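PDB 5IMU: Tat (Twin-arginine translocation) pathway signal sequence containing protein from Mycobacterium tuberculosis, which is of unknown function, this fragment being the C-terminal part, which pairs an alpha/beta/alpha sandwich with a helical bundle. Local coordinates for residues A[55-67]-A[105-117]. Sequence-based numbering, arbitrary orientation.
With K (potassium ion), chain B.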
loop_
_atom_site.group_PDB
_atom_site.type_symbol
_atom_site.label_atom_id
_atom_site.label_comp_id
_atom_site.label_asym_id
_atom_site.label_seq_id
_atom_site.Cartn_x
_atom_site.Cartn_y
_atom_site.Cartn_z
ATOM N N ILE A 55 0.299 0.035 1.689
ATOM C CA ILE A 55 1.152 -0.098 0.509
ATOM C C ILE A 55 0.463 0.604 -0.648
ATOM O O ILE A 55 -0.683 0.263 -0.981
ATOM C CB ILE A 55 1.440 -1.571 0.173
ATOM C CG1 ILE A 55 1.942 -2.327 1.407
ATOM C CG2 ILE A 55 2.459 -1.667 -0.954
ATOM C CD1 ILE A 55 3.159 -1.704 2.063
ATOM N N PRO A 56 1.103 1.579 -1.302
ATOM C CA PRO A 56 0.419 2.341 -2.343
ATOM C C PRO A 56 0.105 1.464 -3.553
ATOM O O PRO A 56 0.789 0.456 -3.792
ATOM C CB PRO A 56 1.421 3.452 -2.694
ATOM C CG PRO A 56 2.752 2.904 -2.283
ATOM C CD PRO A 56 2.474 2.073 -1.064
ATOM N N PRO A 57 -0.911 1.828 -4.338
ATOM C CA PRO A 57 -1.378 0.909 -5.395
ATOM C C PRO A 57 -0.397 0.718 -6.539
ATOM O O PRO A 57 -0.450 -0.324 -7.206
ATOM C CB PRO A 57 -2.681 1.564 -5.886
ATOM C CG PRO A 57 -3.034 2.596 -4.861
ATOM C CD PRO A 57 -1.743 3.036 -4.250
ATOM N N HIS A 58 0.489 1.675 -6.803
ATOM C CA HIS A 58 1.357 1.554 -7.967
ATOM C C HIS A 58 2.557 0.648 -7.724
ATOM O O HIS A 58 3.372 0.471 -8.637
ATOM C CB HIS A 58 1.824 2.937 -8.436
ATOM C CG HIS A 58 2.756 3.625 -7.486
ATOM N ND1 HIS A 58 2.357 4.071 -6.244
ATOM C CD2 HIS A 58 4.063 3.958 -7.605
ATOM C CE1 HIS A 58 3.382 4.640 -5.634
ATOM N NE2 HIS A 58 4.429 4.585 -6.437
ATOM N N VAL A 59 2.681 0.063 -6.536
ATOM C CA VAL A 59 3.760 -0.866 -6.217
ATOM C C VAL A 59 3.191 -2.277 -6.235
ATOM O O VAL A 59 2.254 -2.584 -5.490
ATOM C CB VAL A 59 4.396 -0.546 -4.856
ATOM C CG1 VAL A 59 5.405 -1.627 -4.476
ATOM C CG2 VAL A 59 5.060 0.818 -4.894
ATOM N N ARG A 60 3.749 -3.130 -7.093
ATOM C CA ARG A 60 3.385 -4.539 -7.134
ATOM C C ARG A 60 4.256 -5.321 -6.159
ATOM O O ARG A 60 5.454 -5.058 -6.032
ATOM C CB ARG A 60 3.536 -5.098 -8.552
ATOM C CG ARG A 60 2.803 -4.292 -9.611
ATOM C CD ARG A 60 1.303 -4.324 -9.377
ATOM N NE ARG A 60 0.724 -5.615 -9.732
ATOM C CZ ARG A 60 -0.444 -6.060 -9.279
ATOM N NH1 ARG A 60 -1.156 -5.320 -8.439
ATOM N NH2 ARG A 60 -0.897 -7.248 -9.657
ATOM N N LEU A 61 3.631 -6.298 -5.457
ATOM C CA LEU A 61 4.262 -6.978 -4.332
ATOM C C LEU A 61 4.822 -8.335 -4.740
ATOM O O LEU A 61 4.201 -9.053 -5.532
ATOM C CB LEU A 61 3.257 -7.170 -3.196
ATOM C CG LEU A 61 2.770 -5.871 -2.556
ATOM C CD1 LEU A 61 1.618 -6.130 -1.601
ATOM C CD2 LEU A 61 3.911 -5.175 -1.840
ATOM N N PRO A 62 5.991 -8.696 -4.208
ATOM C CA PRO A 62 6.521 -10.044 -4.436
ATOM C C PRO A 62 5.622 -11.110 -3.830
ATOM O O PRO A 62 4.792 -10.850 -2.954
ATOM C CB PRO A 62 7.890 -10.012 -3.740
ATOM C CG PRO A 62 8.262 -8.575 -3.709
ATOM C CD PRO A 62 6.972 -7.822 -3.544
ATOM N N ALA A 63 5.800 -12.333 -4.318
ATOM C CA ALA A 63 5.003 -13.456 -3.847
ATOM C C ALA A 63 5.235 -13.712 -2.361
ATOM O O ALA A 63 6.341 -13.530 -1.845
ATOM C CB ALA A 63 5.340 -14.710 -4.658
ATOM N N ASN A 64 4.162 -14.109 -1.676
ATOM C CA ASN A 64 4.215 -14.654 -0.320
ATOM C C ASN A 64 4.682 -13.639 0.720
ATOM O O ASN A 64 5.358 -14.007 1.683
ATOM C CB ASN A 64 5.105 -15.901 -0.256
ATOM C CG ASN A 64 4.838 -16.868 -1.389
ATOM O OD1 ASN A 64 5.766 -17.379 -2.016
ATOM N ND2 ASN A 64 3.565 -17.120 -1.664
ATOM N N VAL A 65 4.335 -12.367 0.567
ATOM C CA VAL A 65 4.612 -11.389 1.614
ATOM C C VAL A 65 3.327 -11.116 2.383
ATOM O O VAL A 65 2.215 -11.251 1.858
ATOM C CB VAL A 65 5.217 -10.078 1.062
ATOM C CG1 VAL A 65 6.520 -10.356 0.329
ATOM C CG2 VAL A 65 4.224 -9.349 0.165
ATOM N N THR A 66 3.486 -10.732 3.645
ATOM C CA THR A 66 2.381 -10.403 4.531
ATOM C C THR A 66 2.491 -8.938 4.924
ATOM O O THR A 66 3.599 -8.412 5.074
ATOM C CB THR A 66 2.395 -11.300 5.779
ATOM O OG1 THR A 66 2.240 -12.668 5.384
ATOM C CG2 THR A 66 1.272 -10.935 6.735
ATOM N N LEU A 67 1.348 -8.276 5.072
ATOM C CA LEU A 67 1.304 -6.856 5.377
ATOM C C LEU A 67 0.808 -6.630 6.799
ATOM O O LEU A 67 0.141 -7.481 7.393
ATOM C CB LEU A 67 0.393 -6.120 4.388
ATOM C CG LEU A 67 0.695 -6.344 2.904
ATOM C CD1 LEU A 67 -0.343 -5.652 2.032
ATOM C CD2 LEU A 67 2.098 -5.865 2.558
ATOM N N ALA A 105 15.317 -11.545 -9.405
ATOM C CA ALA A 105 14.341 -10.681 -8.758
ATOM C C ALA A 105 13.049 -11.455 -8.502
ATOM O O ALA A 105 12.615 -12.237 -9.356
ATOM C CB ALA A 105 14.057 -9.449 -9.619
ATOM N N PRO A 106 12.413 -11.266 -7.346
ATOM C CA PRO A 106 11.203 -12.037 -7.040
ATOM C C PRO A 106 10.049 -11.649 -7.950
ATOM O O PRO A 106 9.843 -10.474 -8.262
ATOM C CB PRO A 106 10.904 -11.674 -5.579
ATOM C CG PRO A 106 12.161 -11.036 -5.061
ATOM C CD PRO A 106 12.802 -10.380 -6.238
ATOM N N ALA A 107 9.288 -12.656 -8.368
ATOM C CA ALA A 107 8.120 -12.419 -9.202
ATOM C C ALA A 107 7.064 -11.635 -8.432
ATOM O O ALA A 107 6.767 -11.930 -7.271
ATOM C CB ALA A 107 7.542 -13.745 -9.694
ATOM N N LEU A 108 6.490 -10.633 -9.092
ATOM C CA LEU A 108 5.563 -9.709 -8.441
ATOM C C LEU A 108 4.124 -10.222 -8.543
ATOM O O LEU A 108 3.250 -9.620 -9.167
ATOM C CB LEU A 108 5.713 -8.318 -9.045
ATOM C CG LEU A 108 7.145 -7.776 -9.014
ATOM C CD1 LEU A 108 7.261 -6.463 -9.773
ATOM C CD2 LEU A 108 7.618 -7.616 -7.578
ATOM N N THR A 109 3.889 -11.364 -7.897
ATOM C CA THR A 109 2.599 -12.041 -7.939
ATOM C C THR A 109 1.861 -11.997 -6.607
ATOM O O THR A 109 0.864 -12.708 -6.443
ATOM C CB THR A 109 2.782 -13.499 -8.367
ATOM O OG1 THR A 109 3.562 -14.189 -7.384
ATOM C CG2 THR A 109 3.496 -13.576 -9.700
ATOM N N GLY A 110 2.315 -11.189 -5.657
ATOM C CA GLY A 110 1.794 -11.290 -4.314
ATOM C C GLY A 110 0.716 -10.310 -3.911
ATOM O O GLY A 110 0.323 -10.308 -2.741
ATOM N N ASP A 111 0.207 -9.487 -4.831
ATOM C CA ASP A 111 -0.726 -8.433 -4.436
ATOM C C ASP A 111 -2.069 -8.997 -3.984
ATOM O O ASP A 111 -2.636 -8.526 -2.993
ATOM C CB ASP A 111 -0.924 -7.442 -5.584
ATOM C CG ASP A 111 0.255 -6.505 -5.751
ATOM O OD1 ASP A 111 0.368 -5.540 -4.966
ATOM O OD2 ASP A 111 1.075 -6.742 -6.660
ATOM N N ARG A 112 -2.594 -9.997 -4.694
ATOM C CA ARG A 112 -3.925 -10.505 -4.373
ATOM C C ARG A 112 -3.974 -11.081 -2.962
ATOM O O ARG A 112 -4.866 -10.748 -2.174
ATOM C CB ARG A 112 -4.352 -11.558 -5.393
ATOM C CG ARG A 112 -5.773 -12.057 -5.181
ATOM C CD ARG A 112 -6.096 -13.239 -6.082
ATOM N NE ARG A 112 -5.687 -12.993 -7.461
ATOM C CZ ARG A 112 -6.464 -12.439 -8.386
ATOM N NH1 ARG A 112 -7.700 -12.072 -8.082
ATOM N NH2 ARG A 112 -6.005 -12.251 -9.616
ATOM N N SER A 113 -3.018 -11.948 -2.622
ATOM C CA SER A 113 -3.031 -12.569 -1.302
ATOM C C SER A 113 -2.670 -11.567 -0.211
ATOM O O SER A 113 -3.272 -11.575 0.869
ATOM C CB SER A 113 -2.079 -13.764 -1.270
ATOM O OG SER A 113 -0.775 -13.397 -1.691
ATOM N N ALA A 114 -1.697 -10.692 -0.475
ATOM C CA ALA A 114 -1.236 -9.770 0.561
ATOM C C ALA A 114 -2.310 -8.753 0.926
ATOM O O ALA A 114 -2.456 -8.395 2.101
ATOM C CB ALA A 114 0.037 -9.058 0.107
ATOM N N ARG A 115 -3.074 -8.281 -0.055
ATOM C CA ARG A 115 -4.037 -7.212 0.174
ATOM C C ARG A 115 -5.449 -7.718 0.457
ATOM O O ARG A 115 -6.354 -6.898 0.641
ATOM C CB ARG A 115 -4.062 -6.256 -1.028
ATOM C CG ARG A 115 -2.714 -5.606 -1.354
ATOM C CD ARG A 115 -2.816 -4.732 -2.602
ATOM N NE ARG A 115 -1.523 -4.244 -3.078
ATOM C CZ ARG A 115 -1.015 -3.050 -2.782
ATOM N NH1 ARG A 115 -1.686 -2.214 -2.002
ATOM N NH2 ARG A 115 0.167 -2.690 -3.269
ATOM N N SER A 116 -5.660 -9.035 0.517
ATOM C CA SER A 116 -6.983 -9.605 0.746
ATOM C C SER A 116 -7.186 -10.105 2.174
ATOM O O SER A 116 -8.206 -10.743 2.453
ATOM C CB SER A 116 -7.245 -10.756 -0.226
ATOM O OG SER A 116 -7.265 -10.308 -1.568
ATOM N N ALA A 117 -6.249 -9.837 3.081
ATOM C CA ALA A 117 -6.315 -10.393 4.428
ATOM C C ALA A 117 -7.263 -9.637 5.352
ATOM O O ALA A 117 -7.485 -10.085 6.482
ATOM C CB ALA A 117 -4.915 -10.434 5.048
HETATM K K K B . 4.398 -14.170 4.453
HETATM O O HOH W 1 1.477 -14.696 -3.055
HETATM O O HOH W 2 1.856 -11.926 -0.989
HETATM O O HOH W 3 -1.272 -9.628 4.188
HETATM O O HOH W 4 3.339 -16.925 4.715
#
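Arg115 reaches from the short helix 111-115 into the loop 55-59 and gathers its carbonyls. Arg115 NH1 donates to Ile55 O at 2.9 Å, nearly straight (167°) and in the guanidinium plane, though it meets the oxygen from above the carbonyl plane. NH2 serves Pro56 O, tilted from the guanidinium plane, and more weakly Val59 O. Arginine suits the place because its broad, flat donor group can satisfy several carbonyls in and just before the type I turn Pro56-Val59. Its chain runs extended from CG to NE, and Arg115 NE binds Asp111 OD1 at 3.0 Å through the anti lone pair, a salt bridge one helical turn back that fixes the guanidinium's rotation.

The other carboxylate oxygen, Asp111 OD2, accepts from Leu61 N at 2.9 Å. Arg60 lies across this carboxylate with the two planes only 12° apart; its chain, bent at chi2 and chi3, folds back to put the guanidinium face over OD2, so the attraction is of charge alone. Two arginines should favour an ionised Asp111.

Next to this network, Gly110 N donates to Leu61 O at 2.9 Å. Gly110 holds the N-cap position; having no side chain, it brings its CA to 3.3 Å from Pro62 O, a CH···O contact. Ala114, small enough to let the helix come close, packs its CB on Leu61 CD1 (3.7 Å) and Leu67 CD1. Water 2 links Val65 O to Gly110 O, and Ser113 OG donates to it. Farther along, Asn64 O and Thr66 OG1 bind potassium, with Thr44 and a water also contributing to the site.

Tyr208 of helix 203-216 touches Arg115, and its OH is hydrogen-bonded to Ile55 N. Hydrogen bonds from Arg115, Leu61 N and Gly110 N thus tie a short helix, whose Asp111 positions Arg115, to the loop entering edge strand 65-67 of the mixed sheet in the alpha/beta/alpha sandwich.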